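Local coordinates for protein cystatin-F (Homo sapiens, PDB 2CH9) that inhibits papain and cathepsin L, more weakly than other cystatins do, may thereby take part in immune regulation, and forms a disulfide-linked homodimer, at residues F49-R55 with E74-C80; A33-S37 with S107-V111. All coordinates share one frame; numbering follows the deposited sequence.

Interaction 1: F49-R55 with E74-C80; sequences FLFKESR and EIGRTTC
A classic beta bulge sets two residues, Ser54 and Arg55, opposite the single Glu74, and so shifts the register of two antiparallel strands by one residue. Glu74 O takes the straight N-H of Ser54, with Ser54 N at 2.6 Å, and weaker bonds from Arg55 N and Ser54 OG; Glu74 N returns a bond to Arg55 O. At the bulge itself the side chains of Arg55 and Glu74 lie side by side, pointing the same way, and Arg55 NH2 meets Glu74 OE2 on its syn side at 2.7 Å. The salt bridge is not a flat fork, since guanidinium and carboxylate planes stand 69° apart.

On the sheet face of Phe51 and Arg77, Arg77 CB lies over the Phe51 ring in a CH-pi contact, 3.9 Å from the ring centroid. With CG anti to the backbone N (chi1 -173°), the arginine chain continues toward the other aromatic, where Arg77 CD comes 3.7 Å from Phe49 CD2. Its guanidinium is held by Asp47 and by Leu99 O.

Near the corner at Thr79 and Cys80, Leu50 O accepts from both Thr78 N and Thr78 OG1, the hydroxyl arriving above the carbonyl plane at 2.7 Å. Thr78 OG1 in turn accepts from Cys80 N, an ST turn. Backbone pairing thus carries this hairpin, while the hydroxyl of Thr78 reinforces it where the chain turns toward the Cys80-Cys91 disulfide.

Interaction 2: A33-S37 with S107-V111; sequences AARYS and SEVWV
Ser37 OG is gripped from two directions, donating to Ala33 O one turn back in its own helix, 3.0 Å away, and accepting from Ser107 OG of the strand at 2.8 Å. The geometry fits one direction of donation: from the Ser107 hydroxyl to that of Ser37, and from Ser37 to the main chain. Ala33 O therefore receives two bonds, because Ser37 N also reaches it in the ordinary helical pattern, and the two donors approach from opposite faces of the carbonyl plane. Ser37 OG lies anti to its carbonyl carbon (chi1 -62°), a torsion that lets it reach back along the helix and still face the strand.

Beside this polar relay the contact is apolar. Val109 divides its methyl groups between two tasks: CG2 presses closely on the serine pair, 3.2 Å from Ser37 OG and 3.5 Å from Ala33 O, whereas CG1 packs on Ala33 CB and on Tyr36 CD2, each at 3.9 Å. Farther along the strand, Val111 CG2 approaches Tyr36 CE2 at 4.2 Å, with the tyrosine lying across both valines at about a right angle. The Tyr36 ring also stacks with Phe118 of the adjoining strand 117-126, and Ala33 reaches Tyr69 and Leu71 on strand 67-78.

Here the helix lies across the concave antiparallel sheet, the defining feature of the cystatin fold, with segment axes 116° apart and 8.5 Å at closest approach. The small Ala33 and Ser37 are consistent with the helix lying this close to the strand. Each buried hydroxyl has a hydrogen-bond partner, so both can sit within the largely apolar helix-sheet interface.

In the fold
Two ways of building one domain appear side by side. Interaction 1 joins two neighbouring strands, its centre about 12 Å from that of the chain, is only partly buried, and rests on backbone pairing, with an exposed Arg55 in a salt bridge at the bulge. Interaction 2 lies close to the centre of the chain and lays helix 28-44 on the same sheet through apolar side chains, small and large, and one pair of serine hydroxyls. Strands 67-78 and 102-112 are neighbours, so both contacts involve the same sheet. The two also touch: Glu53 of the hairpin forms a salt bridge with Arg35 of the helix. Along the chain, interaction 1 is nested inside the long loop that interaction 2 closes.

Interaction 1: F49-R55 with E74-C80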
loop_
_atom_site.group_PDB
_atom_site.type_symbol
_atom_site.label_atom_id
_atom_site.label_comp_id
_atom_site.label_asym_id
_atom_site.label_seq_id
_atom_site.Cartn_x
_atom_site.Cartn_y
_atom_site.Cartn_z
ATOM N N PHE A 49 29.549 3.821 2.472
ATOM C CA PHE A 49 29.428 2.762 1.470
ATOM C C PHE A 49 28.019 2.652 0.889
ATOM O O PHE A 49 27.033 3.022 1.535
ATOM C CB PHE A 49 29.840 1.410 2.057
ATOM C CG PHE A 49 31.290 1.330 2.455
ATOM C CD1 PHE A 49 32.283 1.172 1.493
ATOM C CD2 PHE A 49 31.659 1.401 3.794
ATOM C CE1 PHE A 49 33.626 1.094 1.856
ATOM C CE2 PHE A 49 33.010 1.324 4.166
ATOM C CZ PHE A 49 33.990 1.171 3.195
ATOM N N LEU A 50 27.932 2.134 -0.334
ATOM C CA LEU A 50 26.643 1.814 -0.934
ATOM C C LEU A 50 26.086 0.504 -0.353
ATOM O O LEU A 50 26.834 -0.432 -0.049
ATOM C CB LEU A 50 26.753 1.683 -2.460
ATOM C CG LEU A 50 27.136 2.855 -3.362
ATOM C CD1 LEU A 50 27.341 2.332 -4.781
ATOM C CD2 LEU A 50 26.083 3.958 -3.336
ATOM N N PHE A 51 24.769 0.442 -0.215
ATOM C CA PHE A 51 24.095 -0.793 0.164
ATOM C C PHE A 51 23.536 -1.456 -1.082
ATOM O O PHE A 51 23.359 -0.799 -2.101
ATOM C CB PHE A 51 22.985 -0.507 1.168
ATOM C CG PHE A 51 23.473 -0.315 2.578
ATOM C CD1 PHE A 51 24.308 0.749 2.909
ATOM C CD2 PHE A 51 23.077 -1.193 3.587
ATOM C CE1 PHE A 51 24.756 0.931 4.227
ATOM C CE2 PHE A 51 23.518 -1.026 4.904
ATOM C CZ PHE A 51 24.358 0.040 5.225
ATOM N N LYS A 52 23.244 -2.751 -0.989
ATOM C CA LYS A 52 22.690 -3.514 -2.102
ATOM C C LYS A 52 21.645 -4.497 -1.571
ATOM O O LYS A 52 21.782 -5.032 -0.456
ATOM C CB LYS A 52 23.824 -4.259 -2.821
ATOM C CG LYS A 52 23.442 -5.083 -4.046
ATOM C CD LYS A 52 24.676 -5.758 -4.625
ATOM C CE LYS A 52 24.351 -6.577 -5.852
ATOM N NZ LYS A 52 25.564 -7.269 -6.395
ATOM N N GLU A 53 20.590 -4.727 -2.348
ATOM C CA GLU A 53 19.579 -5.699 -1.940
ATOM C C GLU A 53 20.263 -7.065 -1.771
ATOM O O GLU A 53 21.054 -7.486 -2.627
ATOM C CB GLU A 53 18.421 -5.730 -2.944
ATOM C CG GLU A 53 18.704 -6.417 -4.301
ATOM C CD GLU A 53 19.514 -5.578 -5.288
ATOM O OE1 GLU A 53 19.908 -4.424 -4.993
ATOM O OE2 GLU A 53 19.771 -6.095 -6.387
ATOM N N SER A 54 20.002 -7.733 -0.646
ATOM C CA SER A 54 20.636 -9.024 -0.383
ATOM C C SER A 54 19.664 -10.198 -0.423
ATOM O O SER A 54 20.068 -11.313 -0.723
ATOM C CB SER A 54 21.435 -9.011 0.931
ATOM O OG SER A 54 20.599 -8.858 2.066
ATOM N N ARG A 55 18.389 -9.948 -0.126
ATOM C CA ARG A 55 17.385 -11.009 -0.105
ATOM C C ARG A 55 15.996 -10.410 -0.221
ATOM O O ARG A 55 15.703 -9.412 0.412
ATOM C CB ARG A 55 17.510 -11.837 1.187
ATOM C CG ARG A 55 16.587 -13.037 1.279
ATOM C CD ARG A 55 17.120 -14.079 2.278
ATOM N NE ARG A 55 16.855 -13.700 3.666
ATOM C CZ ARG A 55 16.131 -14.417 4.526
ATOM N NH1 ARG A 55 15.590 -15.578 4.158
ATOM N NH2 ARG A 55 15.945 -13.973 5.766
ATOM N N GLU A 74 15.759 -7.524 2.209
ATOM C CA GLU A 74 16.910 -7.266 3.052
ATOM C C GLU A 74 17.981 -6.546 2.234
ATOM O O GLU A 74 18.192 -6.863 1.064
ATOM C CB GLU A 74 17.455 -8.560 3.657
ATOM C CG GLU A 74 16.601 -9.103 4.805
ATOM C CD GLU A 74 16.955 -10.528 5.187
ATOM O OE1 GLU A 74 18.116 -10.951 4.971
ATOM O OE2 GLU A 74 16.069 -11.237 5.714
ATOM N N ILE A 75 18.629 -5.560 2.845
ATOM C CA ILE A 75 19.726 -4.845 2.197
ATOM C C ILE A 75 20.984 -4.941 3.048
ATOM O O ILE A 75 20.897 -5.038 4.271
ATOM C CB ILE A 75 19.369 -3.375 1.905
ATOM C CG1 ILE A 75 19.140 -2.588 3.204
ATOM C CG2 ILE A 75 18.129 -3.299 0.993
ATOM C CD1 ILE A 75 19.061 -1.088 2.988
ATOM N N GLY A 76 22.145 -4.936 2.397
ATOM C CA GLY A 76 23.413 -5.075 3.096
ATOM C C GLY A 76 24.479 -4.124 2.592
ATOM O O GLY A 76 24.493 -3.759 1.409
ATOM N N ARG A 77 25.379 -3.725 3.490
ATOM C CA ARG A 77 26.469 -2.827 3.127
ATOM C C ARG A 77 27.464 -3.539 2.211
ATOM O O ARG A 77 27.857 -4.674 2.480
ATOM C CB ARG A 77 27.166 -2.277 4.371
ATOM C CG ARG A 77 28.193 -1.201 4.044
ATOM C CD ARG A 77 28.966 -0.723 5.262
ATOM N NE ARG A 77 28.232 0.267 6.052
ATOM C CZ ARG A 77 28.005 0.173 7.359
ATOM N NH1 ARG A 77 28.462 -0.866 8.052
ATOM N NH2 ARG A 77 27.329 1.129 7.987
ATOM N N THR A 78 27.839 -2.875 1.116
ATOM C CA THR A 78 28.851 -3.390 0.193
ATOM C C THR A 78 30.210 -2.732 0.444
ATOM O O THR A 78 30.338 -1.841 1.287
ATOM C CB THR A 78 28.461 -3.162 -1.293
ATOM O OG1 THR A 78 28.544 -1.767 -1.604
ATOM C CG2 THR A 78 27.063 -3.658 -1.583
ATOM N N THR A 79 31.220 -3.167 -0.307
ATOM C CA THR A 79 32.571 -2.622 -0.192
ATOM C C THR A 79 32.807 -1.463 -1.174
ATOM O O THR A 79 33.937 -0.988 -1.323
ATOM C CB THR A 79 33.647 -3.709 -0.446
ATOM O OG1 THR A 79 33.488 -4.234 -1.767
ATOM C CG2 THR A 79 33.537 -4.841 0.566
ATOM N N CYS A 80 31.743 -1.025 -1.847
ATOM C CA CYS A 80 31.828 0.072 -2.800
ATOM C C CYS A 80 31.482 1.369 -2.130
ATOM O O CYS A 80 30.412 1.506 -1.551
ATOM C CB CYS A 80 30.837 -0.115 -3.934
ATOM S SG CYS A 80 31.225 -1.334 -5.178
#

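Interaction 2: A33-S37 with S107-V111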
loop_
_atom_site.group_PDB
_atom_site.type_symbol
_atom_site.label_atom_id
_atom_site.label_comp_id
_atom_site.label_asym_id
_atom_site.label_seq_id
_atom_site.Cartn_x
_atom_site.Cartn_y
_atom_site.Cartn_z
ATOM N N ALA A 33 12.567 -3.978 -8.930
ATOM C CA ALA A 33 11.932 -3.136 -7.914
ATOM C C ALA A 33 12.759 -3.094 -6.617
ATOM O O ALA A 33 12.897 -2.037 -5.988
ATOM C CB ALA A 33 10.487 -3.598 -7.655
ATOM N N ALA A 34 13.320 -4.238 -6.233
ATOM C CA ALA A 34 14.201 -4.317 -5.067
ATOM C C ALA A 34 15.484 -3.503 -5.262
ATOM O O ALA A 34 16.002 -2.934 -4.299
ATOM C CB ALA A 34 14.537 -5.765 -4.749
ATOM N N ARG A 35 15.991 -3.455 -6.495
ATOM C CA ARG A 35 17.119 -2.575 -6.831
ATOM C C ARG A 35 16.749 -1.099 -6.694
ATOM O O ARG A 35 17.519 -0.310 -6.133
ATOM C CB ARG A 35 17.661 -2.867 -8.244
ATOM C CG ARG A 35 18.786 -1.934 -8.716
ATOM C CD ARG A 35 20.008 -1.908 -7.757
ATOM N NE ARG A 35 20.579 -3.236 -7.548
ATOM C CZ ARG A 35 21.404 -3.857 -8.393
ATOM N NH1 ARG A 35 21.791 -3.279 -9.526
ATOM N NH2 ARG A 35 21.841 -5.076 -8.099
ATOM N N TYR A 36 15.586 -0.709 -7.211
ATOM C CA TYR A 36 15.117 0.665 -6.990
ATOM C C TYR A 36 15.046 1.031 -5.507
ATOM O O TYR A 36 15.422 2.142 -5.108
ATOM C CB TYR A 36 13.763 0.893 -7.626
ATOM C CG TYR A 36 13.797 0.868 -9.116
ATOM C CD1 TYR A 36 14.829 1.491 -9.825
ATOM C CD2 TYR A 36 12.769 0.266 -9.835
ATOM C CE1 TYR A 36 14.841 1.477 -11.226
ATOM C CE2 TYR A 36 12.775 0.240 -11.221
ATOM C CZ TYR A 36 13.803 0.850 -11.904
ATOM O OH TYR A 36 13.786 0.827 -13.272
ATOM N N SER A 37 14.573 0.084 -4.694
ATOM C CA SER A 37 14.403 0.312 -3.255
ATOM C C SER A 37 15.729 0.641 -2.584
ATOM O O SER A 37 15.833 1.622 -1.832
ATOM C CB SER A 37 13.788 -0.920 -2.598
ATOM O OG SER A 37 12.520 -1.156 -3.150
ATOM N N SER A 107 9.273 -1.936 1.273
ATOM C CA SER A 107 9.144 -0.897 0.284
ATOM C C SER A 107 7.925 -1.053 -0.621
ATOM O O SER A 107 7.401 -2.164 -0.823
ATOM C CB SER A 107 10.411 -0.804 -0.571
ATOM O OG SER A 107 10.491 -1.911 -1.442
ATOM N N GLU A 108 7.479 0.083 -1.154
ATOM C CA GLU A 108 6.531 0.108 -2.260
ATOM C C GLU A 108 7.214 0.839 -3.392
ATOM O O GLU A 108 7.826 1.894 -3.181
ATOM C CB GLU A 108 5.224 0.773 -1.845
ATOM C CG GLU A 108 4.442 -0.103 -0.879
ATOM C CD GLU A 108 3.225 0.541 -0.259
ATOM O OE1 GLU A 108 2.890 1.723 -0.552
ATOM O OE2 GLU A 108 2.588 -0.160 0.555
ATOM N N VAL A 109 7.136 0.252 -4.581
ATOM C CA VAL A 109 7.831 0.737 -5.757
ATOM C C VAL A 109 6.817 0.723 -6.888
ATOM O O VAL A 109 6.219 -0.330 -7.189
ATOM C CB VAL A 109 8.987 -0.219 -6.149
ATOM C CG1 VAL A 109 9.662 0.244 -7.422
ATOM C CG2 VAL A 109 10.000 -0.365 -5.008
ATOM N N TRP A 110 6.609 1.879 -7.506
ATOM C CA TRP A 110 5.651 2.009 -8.598
ATOM C C TRP A 110 6.412 2.125 -9.909
ATOM O O TRP A 110 7.244 3.027 -10.069
ATOM C CB TRP A 110 4.758 3.240 -8.383
ATOM C CG TRP A 110 3.651 3.397 -9.411
ATOM C CD1 TRP A 110 2.735 2.446 -9.807
ATOM C CD2 TRP A 110 3.336 4.583 -10.149
ATOM N NE1 TRP A 110 1.884 2.972 -10.746
ATOM C CE2 TRP A 110 2.225 4.279 -10.976
ATOM C CE3 TRP A 110 3.871 5.874 -10.181
ATOM C CZ2 TRP A 110 1.651 5.224 -11.838
ATOM C CZ3 TRP A 110 3.306 6.804 -11.036
ATOM C CH2 TRP A 110 2.201 6.474 -11.853
ATOM N N VAL A 111 6.157 1.203 -10.832
ATOM C CA VAL A 111 6.901 1.173 -12.093
ATOM C C VAL A 111 5.930 1.254 -13.259
ATOM O O VAL A 111 4.964 0.483 -13.326
ATOM C CB VAL A 111 7.789 -0.090 -12.211
ATOM C CG1 VAL A 111 8.664 -0.039 -13.466
ATOM C CG2 VAL A 111 8.649 -0.250 -10.961
#